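Local coordinates for protein cytochrome P450 268A2 Cyp268A2 (Mycobacterium marinum, PDB 6BLD) that belongs to the cytochrome P450 family of haem proteins and holds a haem beside a buried pocket occupied by (3E,5E)-6,10-dimethylundeca-3,5,9-trien-2-one, at residues Glu97-Leu103 with Ala251-Leu256; Leu116-Phe121 with Leu231-Leu235. All coordinates share one frame. Residues are numbered along the deposited sequence.

Contact 1. Residues Glu97-Leu103 with Ala251-Leu256; sequences EASQSFL and AAFFVL. With DXJ ((3E,5E)-6,10-dimethylundeca-3,5,9-trien-2-one), chain C; HEM (protoporphyrin IX containing Fe), chain B.
This is a buried loop-on-helix contact in which the B–C region of the cytochrome P450 fold, here the end of helix 93-97 and the loop after it, lies along the first turns of the long helix 247-278 beside the haem. From Ala98 the chain follows an irregular, turning path past Ala252 (CA–CA 4.6 Å from Ser99) and Phe253 (CA–CA 5.0 Å from Ser101), with Leu103 N bonded to Gln100 O (3.2 Å). Ser101 has a positive phi (58/-141), which turns its CB toward the helix; its t rotamer sets OG 3.4 Å from Phe253 CB. Leu256 (t, p) fills the gap beneath the loop: its CD2 is 3.3 Å from Gln100 O and forms a CH-pi contact 4.2 Å from the Phe102 ring centroid, while CD1 reaches Leu103 CB at 3.9 Å. Phe102 (p) meets Phe253 (t) rim to rim, Phe102 CE2 to Phe253 CD1 3.4 Å. Gln100 NE2 donates to Ser99 OG (3.1 Å), which also bonds Leu95 O. The loop lines the ligand pocket: Leu103 CD2 is 3.6 Å from DXJ C06, and Phe102 CE1 3.4 Å from HEM CGA. Helix 201-225 borders Ala98, with His213 NE2 bonding Ala98 O; helix 109-117 borders Phe102.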
loop_
_atom_site.group_PDB
_atom_site.type_symbol
_atom_site.label_atom_id
_atom_site.label_comp_id
_atom_site.label_asym_id
_atom_site.label_seq_id
_atom_site.Cartn_x
_atom_site.Cartn_y
_atom_site.Cartn_z
ATOM N N GLU A 97 -17.144 -0.170 4.548
ATOM C CA GLU A 97 -18.037 0.215 3.460
ATOM C C GLU A 97 -17.752 1.620 2.943
ATOM O O GLU A 97 -18.093 1.926 1.795
ATOM C CB GLU A 97 -19.494 0.111 3.917
ATOM C CG GLU A 97 -19.976 -1.317 4.150
ATOM C CD GLU A 97 -20.910 -1.434 5.342
ATOM O OE1 GLU A 97 -21.409 -0.393 5.817
ATOM O OE2 GLU A 97 -21.146 -2.571 5.805
ATOM N N ALA A 98 -17.127 2.475 3.750
ATOM C CA ALA A 98 -16.843 3.850 3.364
ATOM C C ALA A 98 -15.432 4.040 2.822
ATOM O O ALA A 98 -15.028 5.180 2.569
ATOM C CB ALA A 98 -17.074 4.785 4.554
ATOM N N SER A 99 -14.676 2.954 2.621
ATOM C CA SER A 99 -13.274 3.078 2.231
ATOM C C SER A 99 -12.788 2.041 1.223
ATOM O O SER A 99 -11.845 2.339 0.484
ATOM C CB SER A 99 -12.376 3.002 3.474
ATOM O OG SER A 99 -12.497 1.742 4.109
ATOM N N GLN A 100 -13.382 0.847 1.153
ATOM C CA GLN A 100 -12.772 -0.237 0.388
ATOM C C GLN A 100 -13.028 -0.107 -1.110
ATOM O O GLN A 100 -12.124 -0.357 -1.916
ATOM C CB GLN A 100 -13.277 -1.587 0.901
ATOM C CG GLN A 100 -12.916 -1.879 2.354
ATOM C CD GLN A 100 -11.420 -1.840 2.611
ATOM O OE1 GLN A 100 -10.709 -2.815 2.365
ATOM N NE2 GLN A 100 -10.934 -0.708 3.111
ATOM N N SER A 101 -14.243 0.266 -1.497
ATOM C CA SER A 101 -14.640 0.431 -2.911
ATOM C C SER A 101 -14.417 -0.911 -3.619
ATOM O O SER A 101 -14.679 -1.971 -3.031
ATOM C CB SER A 101 -13.908 1.608 -3.518
ATOM O OG SER A 101 -14.302 1.816 -4.862
ATOM N N PHE A 102 -13.936 -0.916 -4.864
ATOM C CA PHE A 102 -13.799 -2.168 -5.599
ATOM C C PHE A 102 -12.585 -2.985 -5.175
ATOM O O PHE A 102 -12.387 -4.082 -5.707
ATOM C CB PHE A 102 -13.753 -1.906 -7.112
ATOM C CG PHE A 102 -12.615 -1.026 -7.557
ATOM C CD1 PHE A 102 -11.342 -1.546 -7.737
ATOM C CD2 PHE A 102 -12.827 0.315 -7.825
ATOM C CE1 PHE A 102 -10.300 -0.742 -8.153
ATOM C CE2 PHE A 102 -11.788 1.124 -8.246
ATOM C CZ PHE A 102 -10.523 0.597 -8.408
ATOM N N LEU A 103 -11.768 -2.487 -4.243
ATOM C CA LEU A 103 -10.694 -3.315 -3.704
ATOM C C LEU A 103 -11.259 -4.552 -3.014
ATOM O O LEU A 103 -10.730 -5.659 -3.172
ATOM C CB LEU A 103 -9.833 -2.503 -2.736
ATOM C CG LEU A 103 -8.748 -3.278 -1.985
ATOM C CD1 LEU A 103 -7.580 -3.594 -2.909
ATOM C CD2 LEU A 103 -8.275 -2.500 -0.768
ATOM N N ALA A 251 -17.715 8.274 -3.041
ATOM C CA ALA A 251 -16.867 8.649 -1.914
ATOM C C ALA A 251 -15.971 7.496 -1.485
ATOM O O ALA A 251 -14.814 7.710 -1.106
ATOM C CB ALA A 251 -17.729 9.124 -0.745
ATOM N N ALA A 252 -16.485 6.264 -1.537
ATOM C CA ALA A 252 -15.681 5.114 -1.138
ATOM C C ALA A 252 -14.463 4.952 -2.039
ATOM O O ALA A 252 -13.374 4.607 -1.565
ATOM C CB ALA A 252 -16.533 3.845 -1.148
ATOM N N PHE A 253 -14.622 5.202 -3.341
ATOM C CA PHE A 253 -13.476 5.107 -4.238
ATOM C C PHE A 253 -12.490 6.243 -3.997
ATOM O O PHE A 253 -11.275 6.056 -4.130
ATOM C CB PHE A 253 -13.927 5.100 -5.698
ATOM C CG PHE A 253 -12.797 5.291 -6.669
ATOM C CD1 PHE A 253 -11.937 4.246 -6.961
ATOM C CD2 PHE A 253 -12.576 6.521 -7.263
ATOM C CE1 PHE A 253 -10.887 4.418 -7.842
ATOM C CE2 PHE A 253 -11.529 6.699 -8.145
ATOM C CZ PHE A 253 -10.683 5.648 -8.435
ATOM N N PHE A 254 -12.997 7.431 -3.653
ATOM C CA PHE A 254 -12.110 8.546 -3.337
ATOM C C PHE A 254 -11.219 8.214 -2.148
ATOM O O PHE A 254 -10.029 8.547 -2.141
ATOM C CB PHE A 254 -12.928 9.809 -3.063
ATOM C CG PHE A 254 -12.089 11.028 -2.806
ATOM C CD1 PHE A 254 -11.535 11.740 -3.858
ATOM C CD2 PHE A 254 -11.851 11.462 -1.512
ATOM C CE1 PHE A 254 -10.760 12.863 -3.624
ATOM C CE2 PHE A 254 -11.077 12.584 -1.271
ATOM C CZ PHE A 254 -10.532 13.285 -2.329
ATOM N N VAL A 255 -11.780 7.552 -1.132
ATOM C CA VAL A 255 -10.979 7.108 0.003
ATOM C C VAL A 255 -9.972 6.056 -0.441
ATOM O O VAL A 255 -8.782 6.138 -0.118
ATOM C CB VAL A 255 -11.886 6.576 1.126
ATOM C CG1 VAL A 255 -11.042 6.046 2.281
ATOM C CG2 VAL A 255 -12.833 7.669 1.603
ATOM N N LEU A 256 -10.434 5.050 -1.183
ATOM C CA LEU A 256 -9.525 4.035 -1.704
ATOM C C LEU A 256 -8.393 4.668 -2.504
ATOM O O LEU A 256 -7.216 4.337 -2.302
ATOM C CB LEU A 256 -10.306 3.044 -2.566
ATOM C CG LEU A 256 -9.489 2.048 -3.392
ATOM C CD1 LEU A 256 -8.559 1.218 -2.513
ATOM C CD2 LEU A 256 -10.386 1.163 -4.249
HETATM C C10 DXJ C . -8.751 1.791 4.562
HETATM C C13 DXJ C . -9.619 2.121 8.277
HETATM C C01 DXJ C . -3.423 -0.892 -1.585
HETATM C C02 DXJ C . -4.007 -0.096 -0.422
HETATM C C03 DXJ C . -5.308 0.100 -0.354
HETATM C C04 DXJ C . -3.082 0.466 0.657
HETATM C C05 DXJ C . -5.920 0.892 0.800
HETATM C C06 DXJ C . -7.121 0.179 1.419
HETATM C C07 DXJ C . -7.947 1.083 2.333
HETATM C C08 DXJ C . -7.927 0.896 3.638
HETATM C C09 DXJ C . -8.800 2.196 1.731
HETATM C C11 DXJ C . -8.918 1.443 5.822
HETATM C C12 DXJ C . -9.738 2.317 6.768
HETATM O O14 DXJ C . -10.466 3.145 6.331
HETATM C CHA HEM B . -4.171 -2.253 -5.341
HETATM C CHB HEM B . -4.109 2.485 -6.396
HETATM C CHC HEM B . 0.653 2.635 -5.454
HETATM C CHD HEM B . 0.330 -1.847 -3.590
HETATM C C1A HEM B . -4.573 -0.989 -5.719
HETATM C C2A HEM B . -5.912 -0.593 -6.109
HETATM C C3A HEM B . -5.895 0.709 -6.401
HETATM C C4A HEM B . -4.544 1.194 -6.204
HETATM C CMA HEM B . -7.102 1.551 -6.867
HETATM C CAA HEM B . -7.141 -1.524 -6.185
HETATM C CBA HEM B . -7.109 -2.264 -7.520
HETATM C CGA HEM B . -8.185 -3.317 -7.555
HETATM O O1A HEM B . -8.536 -3.778 -8.672
HETATM O O2A HEM B . -8.698 -3.691 -6.468
HETATM C C1B HEM B . -2.808 2.926 -6.298
HETATM C C2B HEM B . -2.324 4.225 -6.708
HETATM C C3B HEM B . -1.017 4.287 -6.463
HETATM C C4B HEM B . -0.608 3.017 -5.873
HETATM C CMB HEM B . -3.170 5.355 -7.336
HETATM C CAB HEM B . -0.172 5.543 -6.781
HETATM C CBB HEM B . 1.154 5.579 -6.648
HETATM C C1C HEM B . 0.987 1.426 -4.870
HETATM C C2C HEM B . 2.311 1.013 -4.444
HETATM C C3C HEM B . 2.209 -0.225 -3.922
HETATM C C4C HEM B . 0.827 -0.635 -4.016
HETATM C CMC HEM B . 3.570 1.903 -4.577
HETATM C CAC HEM B . 3.294 -1.154 -3.328
HETATM C CBC HEM B . 4.606 -0.928 -3.434
HETATM C C1D HEM B . -0.905 -2.366 -3.910
HETATM C C2D HEM B . -1.386 -3.694 -3.595
HETATM C C3D HEM B . -2.629 -3.811 -4.074
HETATM C C4D HEM B . -2.980 -2.556 -4.716
HETATM C CMD HEM B . -0.586 -4.774 -2.832
HETATM C CAD HEM B . -3.533 -5.061 -3.975
HETATM C CBD HEM B . -3.103 -6.074 -5.033
HETATM C CGD HEM B . -3.924 -7.334 -4.935
HETATM O O1D HEM B . -3.649 -8.287 -5.709
HETATM O O2D HEM B . -4.849 -7.391 -4.084
HETATM N NA HEM B . -3.764 0.130 -5.788
HETATM N NB HEM B . -1.735 2.216 -5.793
HETATM N NC HEM B . 0.109 0.394 -4.594
HETATM N ND HEM B . -1.902 -1.702 -4.595
HETATM FE FE HEM B . -1.751 0.175 -5.404
#

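Contact 2. Residues Leu116-Phe121 with Leu231-Leu235; sequences LVSAAF and LFSAL
Mostly apolar side chains join the two segments here. Residues 116-121 comprise the weakly bonded last part of helix 109-117 and the turns that follow, where Phe121 N bonds weakly to Ser118 O; residues 231-235 begin the short helix 231-237. The backbones stay apart, with CA–CA distances of 5.8 Å for Leu116–Leu235 and 6.0 Å for Val117–Leu231. Leu231 is the central side chain. Its CA-to-CB bond points sideways, but chi1 of -160° and an off-well chi2 of 146° carry its two methyls to the other segment: CD2 lies 3.7 Å from Val117 CG1, while CD1 lies 3.9 Å from Ala120 CB and 3.4 Å from Phe121 CE2. Val117 (m) shares its CG1 between Leu231 and Leu235, whose CD1 is 4.1 Å away. Leu235 (t, p) also brings CD1 within 4.2 Å of Leu116 CD1; the CA-to-CB bond of Leu116 (m, t) points toward the 231-235 segment. Ala234 CB sits 4.0 Å from Leu116 O. The CA-to-CB bond of Phe121 (m, chi2 -81°) points sideways, but its ring reaches Leu231 and also touches the haem and Met169 of helix 160-170. Phe253 of helix 247-278 packs on both Leu231 and Leu235. The arrangement is helix-end packing in the helical part of the cytochrome P450 fold, joining the C-helix region to the short helix before helix 247-278, with Phe121 forming part of the haem pocket.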
loop_
_atom_site.group_PDB
_atom_site.type_symbol
_atom_site.label_atom_id
_atom_site.label_comp_id
_atom_site.label_asym_id
_atom_site.label_seq_id
_atom_site.Cartn_x
_atom_site.Cartn_y
_atom_site.Cartn_z
ATOM N N LEU A 116 -14.039 2.134 -14.966
ATOM C CA LEU A 116 -14.403 3.546 -15.046
ATOM C C LEU A 116 -13.201 4.462 -14.856
ATOM O O LEU A 116 -13.212 5.600 -15.340
ATOM C CB LEU A 116 -15.476 3.870 -14.006
ATOM C CG LEU A 116 -16.743 3.016 -14.067
ATOM C CD1 LEU A 116 -17.552 3.172 -12.792
ATOM C CD2 LEU A 116 -17.578 3.380 -15.284
ATOM N N VAL A 117 -12.164 3.998 -14.160
ATOM C CA VAL A 117 -11.007 4.825 -13.841
ATOM C C VAL A 117 -9.703 4.250 -14.369
ATOM O O VAL A 117 -8.655 4.888 -14.219
ATOM C CB VAL A 117 -10.900 5.071 -12.322
ATOM C CG1 VAL A 117 -12.200 5.658 -11.786
ATOM C CG2 VAL A 117 -10.556 3.780 -11.597
ATOM N N SER A 118 -9.730 3.073 -14.998
ATOM C CA SER A 118 -8.490 2.400 -15.373
ATOM C C SER A 118 -7.762 3.089 -16.521
ATOM O O SER A 118 -6.564 2.847 -16.706
ATOM C CB SER A 118 -8.773 0.944 -15.746
ATOM O OG SER A 118 -9.555 0.861 -16.923
ATOM N N ALA A 119 -8.447 3.939 -17.288
ATOM C CA ALA A 119 -7.819 4.549 -18.457
ATOM C C ALA A 119 -6.709 5.519 -18.071
ATOM O O ALA A 119 -5.737 5.671 -18.817
ATOM C CB ALA A 119 -8.870 5.261 -19.308
ATOM N N ALA A 120 -6.829 6.177 -16.920
ATOM C CA ALA A 120 -5.855 7.182 -16.510
ATOM C C ALA A 120 -4.563 6.586 -15.965
ATOM O O ALA A 120 -3.644 7.344 -15.639
ATOM C CB ALA A 120 -6.472 8.110 -15.460
ATOM N N PHE A 121 -4.460 5.262 -15.866
ATOM C CA PHE A 121 -3.303 4.615 -15.263
ATOM C C PHE A 121 -2.465 3.819 -16.253
ATOM O O PHE A 121 -1.461 3.224 -15.848
ATOM C CB PHE A 121 -3.751 3.692 -14.126
ATOM C CG PHE A 121 -4.315 4.417 -12.945
ATOM C CD1 PHE A 121 -3.478 4.992 -12.004
ATOM C CD2 PHE A 121 -5.683 4.527 -12.774
ATOM C CE1 PHE A 121 -3.994 5.661 -10.914
ATOM C CE2 PHE A 121 -6.206 5.188 -11.684
ATOM C CZ PHE A 121 -5.360 5.760 -10.753
ATOM N N LEU A 231 -9.743 12.027 -13.612
ATOM C CA LEU A 231 -10.165 10.710 -13.154
ATOM C C LEU A 231 -11.526 10.765 -12.473
ATOM O O LEU A 231 -12.386 9.912 -12.721
ATOM C CB LEU A 231 -9.111 10.147 -12.204
ATOM C CG LEU A 231 -9.072 8.647 -11.949
ATOM C CD1 LEU A 231 -7.634 8.242 -11.757
ATOM C CD2 LEU A 231 -9.889 8.307 -10.724
ATOM N N PHE A 232 -11.736 11.759 -11.608
ATOM C CA PHE A 232 -12.995 11.863 -10.878
ATOM C C PHE A 232 -14.149 12.250 -11.791
ATOM O O PHE A 232 -15.284 11.811 -11.570
ATOM C CB PHE A 232 -12.852 12.882 -9.748
ATOM C CG PHE A 232 -13.608 12.522 -8.503
ATOM C CD1 PHE A 232 -13.491 11.258 -7.947
ATOM C CD2 PHE A 232 -14.437 13.445 -7.889
ATOM C CE1 PHE A 232 -14.184 10.926 -6.802
ATOM C CE2 PHE A 232 -15.130 13.119 -6.744
ATOM C CZ PHE A 232 -15.003 11.858 -6.198
ATOM N N SER A 233 -13.885 13.076 -12.806
ATOM C CA SER A 233 -14.937 13.484 -13.731
ATOM C C SER A 233 -15.576 12.279 -14.403
ATOM O O SER A 233 -16.804 12.166 -14.469
ATOM C CB SER A 233 -14.367 14.429 -14.788
ATOM O OG SER A 233 -13.982 15.669 -14.229
ATOM N N ALA A 234 -14.748 11.369 -14.921
ATOM C CA ALA A 234 -15.277 10.189 -15.590
ATOM C C ALA A 234 -16.038 9.291 -14.626
ATOM O O ALA A 234 -17.013 8.645 -15.025
ATOM C CB ALA A 234 -14.142 9.414 -16.259
ATOM N N LEU A 235 -15.623 9.246 -13.360
ATOM C CA LEU A 235 -16.289 8.379 -12.394
ATOM C C LEU A 235 -17.673 8.908 -12.037
ATOM O O LEU A 235 -18.659 8.161 -12.061
ATOM C CB LEU A 235 -15.428 8.233 -11.141
ATOM C CG LEU A 235 -16.077 7.469 -9.986
ATOM C CD1 LEU A 235 -15.924 5.969 -10.185
ATOM C CD2 LEU A 235 -15.486 7.902 -8.657
#

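Phe253 provides most of the meeting of the two contacts, their centres about 14 Å apart. While one part of its ring lies against Phe102 in contact 1, Phe253 CE2 is 3.5 Å from Leu231 CD2, Phe253 CD2 is 3.5 Å from Leu235 CD2, and Phe253 CZ is 3.7 Å from Val117 CG2, so it enters the apolar cluster of contact 2. Beside it, Phe254 CD1 approaches Phe232 CE1 at 4.0 Å. Contact 2 is nested in sequence within the loop closed by contact 1, and helices 231-237 and 247-278 are consecutive. Both reach the haem, through Phe102 and Leu103 or through Phe121, but contact 1 also lines the DXJ pocket, whereas the Phe121 side chain is about 11 Å from DXJ.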